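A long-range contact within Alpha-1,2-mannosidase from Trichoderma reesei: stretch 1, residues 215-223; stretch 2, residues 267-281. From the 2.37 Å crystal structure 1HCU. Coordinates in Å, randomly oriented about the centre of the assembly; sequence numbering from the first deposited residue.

Stretch 1, residues 215-223: PEAWPGLIG
Stretch 2 267-281: DRWVLGADSTIGHLG

The most unusual feature of this contact is a nearly parallel stack of Trp218 on His279. The Trp218 five-membered ring and the His279 ring lie face to face, with centroids 3.6 Å apart and planes at 8°. The closest atoms are Trp218 CD1 and His279 NE2, at 3.5 Å. His279 CB also sits over the six-membered ring of Trp218, 3.7 Å from its centroid and 5° off the ring normal. Thus the histidine covers both rings of the indole. Trp218 has chi1 -83° (m) and chi2 -69°; His279 has chi1 -52° (m) and chi2 -70°. Both CA-to-CB bonds point toward the other stretch.

Stretch 2 is helical from Asp267, continuing a helix that begins earlier in the chain. Its 276-280 part makes a wider pi-type turn, where Leu280 N donates to Thr276 O at 2.8 Å and Gly281 N makes a weak bond to Thr276 O at 2.9 Å. Stretch 1 has no regular helix or strand. It carries a type II beta turn from Trp218 to Leu221, closed by Leu221 N to Trp218 O at 2.8 Å. Pro219 has phi/psi -49/122, and the proline ring restricts phi to values near this. Gly220 has 90/-21, a positive phi that suits glycine.

In register, Trp218 CA is 6.4 Å from Ser275 CA and Gly220 CA is 4.2 Å from Gly272 CA. By CA, the backbones are nearer at Gly220 than at Trp218. From Trp218 to Gly220, stretch 1 runs roughly opposite to the helix. Glycine is required at 220 by its backbone angles alone. An ideal CB there would also clash with Gly272 N at 2.4 Å and Leu271 C at 2.7 Å. Gly272, by contrast, has room for a CB.

Ser275 OG donates to Pro219 O at 2.7 Å. Its chi1 of -75° (m) brings the hydroxyl to the turn carbonyl. Pro219 O is also 3.2 Å from Leu271 O, but both are acceptors and no bond forms. Pro219 CB packs on Leu271 CD2 at 3.8 Å.

Glu216 (chi1 -55°, m; chi2 172°, t; chi3 77°) joins the turn to the helix. Its OE1 accepts from Gly220 N at 3.0 Å and from Arg268 NH2 at 3.1 Å, the latter as part of a salt bridge. Arg268 has chi1, chi2 and chi3 all m, with chi4 -178°. Its CA-to-CB bond points sideways, but the side chain ends nearer stretch 1. Glu216 OE1 lies at the guanidinium edge, near its plane, as suits a charged hydrogen bond.

Water 1 adds a bridge, donating to Gly220 O at 2.7 Å and to Arg268 O at 2.9 Å.

Leu221 (chi1 -63°, m; chi2 -178°, t) supplies buried apolar packing. Its CD1 lies 3.7 Å from Ser275 CB and 4.1 Å from Leu280 CD1. Its CD2 is 3.7 Å from Thr276 CG2. Leu280 (m, t) is buried as well, so two branched apolar chains meet away from solvent. Together the stretches bury 512 Å², both sides summed.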

# COMPACT_ATOMS: atom_id res chain seq x y z
N PRO A 215 -26.76 5.53 6.10
CA PRO A 215 -26.19 6.57 6.96
C PRO A 215 -24.76 6.23 7.37
O PRO A 215 -24.40 5.05 7.45
CB PRO A 215 -27.14 6.57 8.16
CG PRO A 215 -27.52 5.13 8.26
CD PRO A 215 -27.79 4.76 6.81
N GLU A 216 -23.94 7.25 7.60
CA GLU A 216 -22.56 7.01 7.99
C GLU A 216 -22.54 6.46 9.41
O GLU A 216 -23.28 6.93 10.26
CB GLU A 216 -21.76 8.31 7.95
CG GLU A 216 -21.84 9.00 6.61
CD GLU A 216 -21.22 10.37 6.63
OE1 GLU A 216 -19.98 10.48 6.60
OE2 GLU A 216 -21.99 11.35 6.69
N ALA A 217 -21.71 5.45 9.66
CA ALA A 217 -21.63 4.87 10.99
C ALA A 217 -21.29 6.02 11.92
O ALA A 217 -21.86 6.15 13.01
CB ALA A 217 -20.55 3.82 11.05
N TRP A 218 -20.36 6.84 11.47
CA TRP A 218 -19.90 8.01 12.20
C TRP A 218 -19.45 9.00 11.14
O TRP A 218 -19.12 8.62 10.03
CB TRP A 218 -18.72 7.66 13.12
CG TRP A 218 -19.15 7.08 14.45
CD1 TRP A 218 -19.78 7.74 15.47
CD2 TRP A 218 -18.99 5.73 14.88
NE1 TRP A 218 -20.03 6.88 16.51
CE2 TRP A 218 -19.56 5.64 16.18
CE3 TRP A 218 -18.44 4.57 14.31
CZ2 TRP A 218 -19.58 4.44 16.91
CZ3 TRP A 218 -18.46 3.39 15.03
CH2 TRP A 218 -19.03 3.33 16.32
N PRO A 219 -19.43 10.30 11.48
CA PRO A 219 -19.02 11.32 10.50
C PRO A 219 -17.69 10.94 9.83
O PRO A 219 -16.69 10.72 10.51
CB PRO A 219 -18.91 12.58 11.36
CG PRO A 219 -19.95 12.35 12.44
CD PRO A 219 -19.72 10.90 12.79
N GLY A 220 -17.70 10.83 8.51
CA GLY A 220 -16.49 10.48 7.80
C GLY A 220 -16.28 8.99 7.60
O GLY A 220 -15.52 8.59 6.71
N LEU A 221 -16.93 8.17 8.42
CA LEU A 221 -16.81 6.72 8.30
C LEU A 221 -17.94 6.16 7.45
O LEU A 221 -19.02 5.80 7.95
CB LEU A 221 -16.81 6.07 9.69
CG LEU A 221 -15.60 6.51 10.53
CD1 LEU A 221 -15.60 5.82 11.89
CD2 LEU A 221 -14.31 6.18 9.77
N ILE A 222 -17.67 6.11 6.15
CA ILE A 222 -18.61 5.65 5.13
C ILE A 222 -18.75 4.14 4.99
O ILE A 222 -18.03 3.37 5.64
CB ILE A 222 -18.22 6.23 3.74
CG1 ILE A 222 -16.82 5.73 3.32
CG2 ILE A 222 -18.19 7.76 3.82
CD1 ILE A 222 -16.42 6.11 1.89
N GLY A 223 -19.68 3.73 4.14
CA GLY A 223 -19.91 2.31 3.89
C GLY A 223 -18.84 1.74 2.99
O GLY A 223 -17.96 2.46 2.53
N ASP A 267 -10.77 17.69 4.36
CA ASP A 267 -11.84 17.78 5.35
C ASP A 267 -12.50 16.42 5.58
O ASP A 267 -12.82 16.07 6.72
CB ASP A 267 -12.91 18.80 4.93
CG ASP A 267 -12.46 20.24 5.13
OD1 ASP A 267 -11.41 20.47 5.77
OD2 ASP A 267 -13.18 21.15 4.67
N ARG A 268 -12.70 15.64 4.51
CA ARG A 268 -13.32 14.33 4.66
C ARG A 268 -12.40 13.38 5.45
O ARG A 268 -12.88 12.49 6.17
CB ARG A 268 -13.66 13.73 3.29
CG ARG A 268 -14.71 14.53 2.51
CD ARG A 268 -16.02 14.69 3.29
NE ARG A 268 -16.61 13.40 3.65
CZ ARG A 268 -17.76 13.25 4.30
NH1 ARG A 268 -18.47 14.31 4.67
NH2 ARG A 268 -18.20 12.03 4.57
N TRP A 269 -11.10 13.59 5.33
CA TRP A 269 -10.10 12.78 6.04
C TRP A 269 -10.15 13.09 7.54
O TRP A 269 -10.14 12.19 8.38
CB TRP A 269 -8.69 13.11 5.52
CG TRP A 269 -7.62 12.23 6.10
CD1 TRP A 269 -7.27 10.98 5.67
CD2 TRP A 269 -6.84 12.48 7.27
NE1 TRP A 269 -6.32 10.44 6.51
CE2 TRP A 269 -6.04 11.34 7.50
CE3 TRP A 269 -6.74 13.57 8.16
CZ2 TRP A 269 -5.15 11.24 8.58
CZ3 TRP A 269 -5.85 13.47 9.23
CH2 TRP A 269 -5.07 12.31 9.43
N VAL A 270 -10.21 14.39 7.86
CA VAL A 270 -10.24 14.83 9.25
C VAL A 270 -11.43 14.24 10.00
O VAL A 270 -11.29 13.86 11.17
CB VAL A 270 -10.29 16.39 9.36
CG1 VAL A 270 -10.48 16.82 10.81
CG2 VAL A 270 -8.97 16.99 8.83
N LEU A 271 -12.58 14.15 9.34
CA LEU A 271 -13.77 13.57 9.96
C LEU A 271 -13.47 12.10 10.22
O LEU A 271 -13.70 11.59 11.31
CB LEU A 271 -14.98 13.68 9.03
CG LEU A 271 -15.75 14.99 8.93
CD1 LEU A 271 -16.75 14.88 7.79
CD2 LEU A 271 -16.48 15.28 10.24
N GLY A 272 -12.98 11.43 9.19
CA GLY A 272 -12.63 10.03 9.32
C GLY A 272 -11.65 9.85 10.47
O GLY A 272 -11.93 9.11 11.40
N ALA A 273 -10.53 10.57 10.39
CA ALA A 273 -9.49 10.49 11.41
C ALA A 273 -10.00 10.70 12.83
O ALA A 273 -9.70 9.90 13.73
CB ALA A 273 -8.39 11.52 11.11
N ASP A 274 -10.75 11.77 13.03
CA ASP A 274 -11.29 12.09 14.34
C ASP A 274 -12.28 11.01 14.79
O ASP A 274 -12.30 10.64 15.96
CB ASP A 274 -11.96 13.47 14.32
CG ASP A 274 -10.96 14.60 14.14
OD1 ASP A 274 -9.77 14.39 14.46
OD2 ASP A 274 -11.35 15.70 13.71
N SER A 275 -13.07 10.50 13.85
CA SER A 275 -14.02 9.45 14.20
C SER A 275 -13.36 8.11 14.53
O SER A 275 -13.85 7.40 15.41
CB SER A 275 -15.04 9.25 13.07
OG SER A 275 -15.99 10.29 13.06
N THR A 276 -12.27 7.74 13.86
CA THR A 276 -11.66 6.46 14.20
C THR A 276 -10.91 6.57 15.52
O THR A 276 -10.79 5.60 16.26
CB THR A 276 -10.70 5.94 13.09
OG1 THR A 276 -9.36 6.36 13.34
CG2 THR A 276 -11.15 6.44 11.74
N ILE A 277 -10.44 7.78 15.83
CA ILE A 277 -9.74 8.01 17.08
C ILE A 277 -10.70 7.94 18.27
O ILE A 277 -10.36 7.38 19.31
CB ILE A 277 -9.04 9.38 17.08
CG1 ILE A 277 -7.84 9.35 16.14
CG2 ILE A 277 -8.57 9.73 18.49
CD1 ILE A 277 -7.07 10.65 16.08
N GLY A 278 -11.89 8.49 18.11
CA GLY A 278 -12.85 8.47 19.20
C GLY A 278 -13.74 7.24 19.26
O GLY A 278 -14.37 6.98 20.28
N HIS A 279 -13.78 6.45 18.19
CA HIS A 279 -14.66 5.29 18.16
C HIS A 279 -14.05 3.95 17.73
O HIS A 279 -14.52 2.90 18.14
CB HIS A 279 -15.86 5.60 17.27
CG HIS A 279 -16.56 6.87 17.61
ND1 HIS A 279 -17.30 7.04 18.76
CD2 HIS A 279 -16.63 8.05 16.95
CE1 HIS A 279 -17.80 8.26 18.79
NE2 HIS A 279 -17.41 8.90 17.70
N LEU A 280 -13.00 3.98 16.91
CA LEU A 280 -12.38 2.75 16.42
C LEU A 280 -11.16 2.34 17.25
O LEU A 280 -10.76 1.17 17.22
CB LEU A 280 -11.98 2.90 14.95
CG LEU A 280 -13.12 3.15 13.93
CD1 LEU A 280 -12.57 3.06 12.52
CD2 LEU A 280 -14.22 2.11 14.11
N GLY A 281 -10.57 3.29 17.98
CA GLY A 281 -9.42 2.98 18.80
C GLY A 281 -9.86 1.94 19.82
O GLY A 281 -10.84 2.15 20.54
O HOH W 1 -14.11 10.13 4.93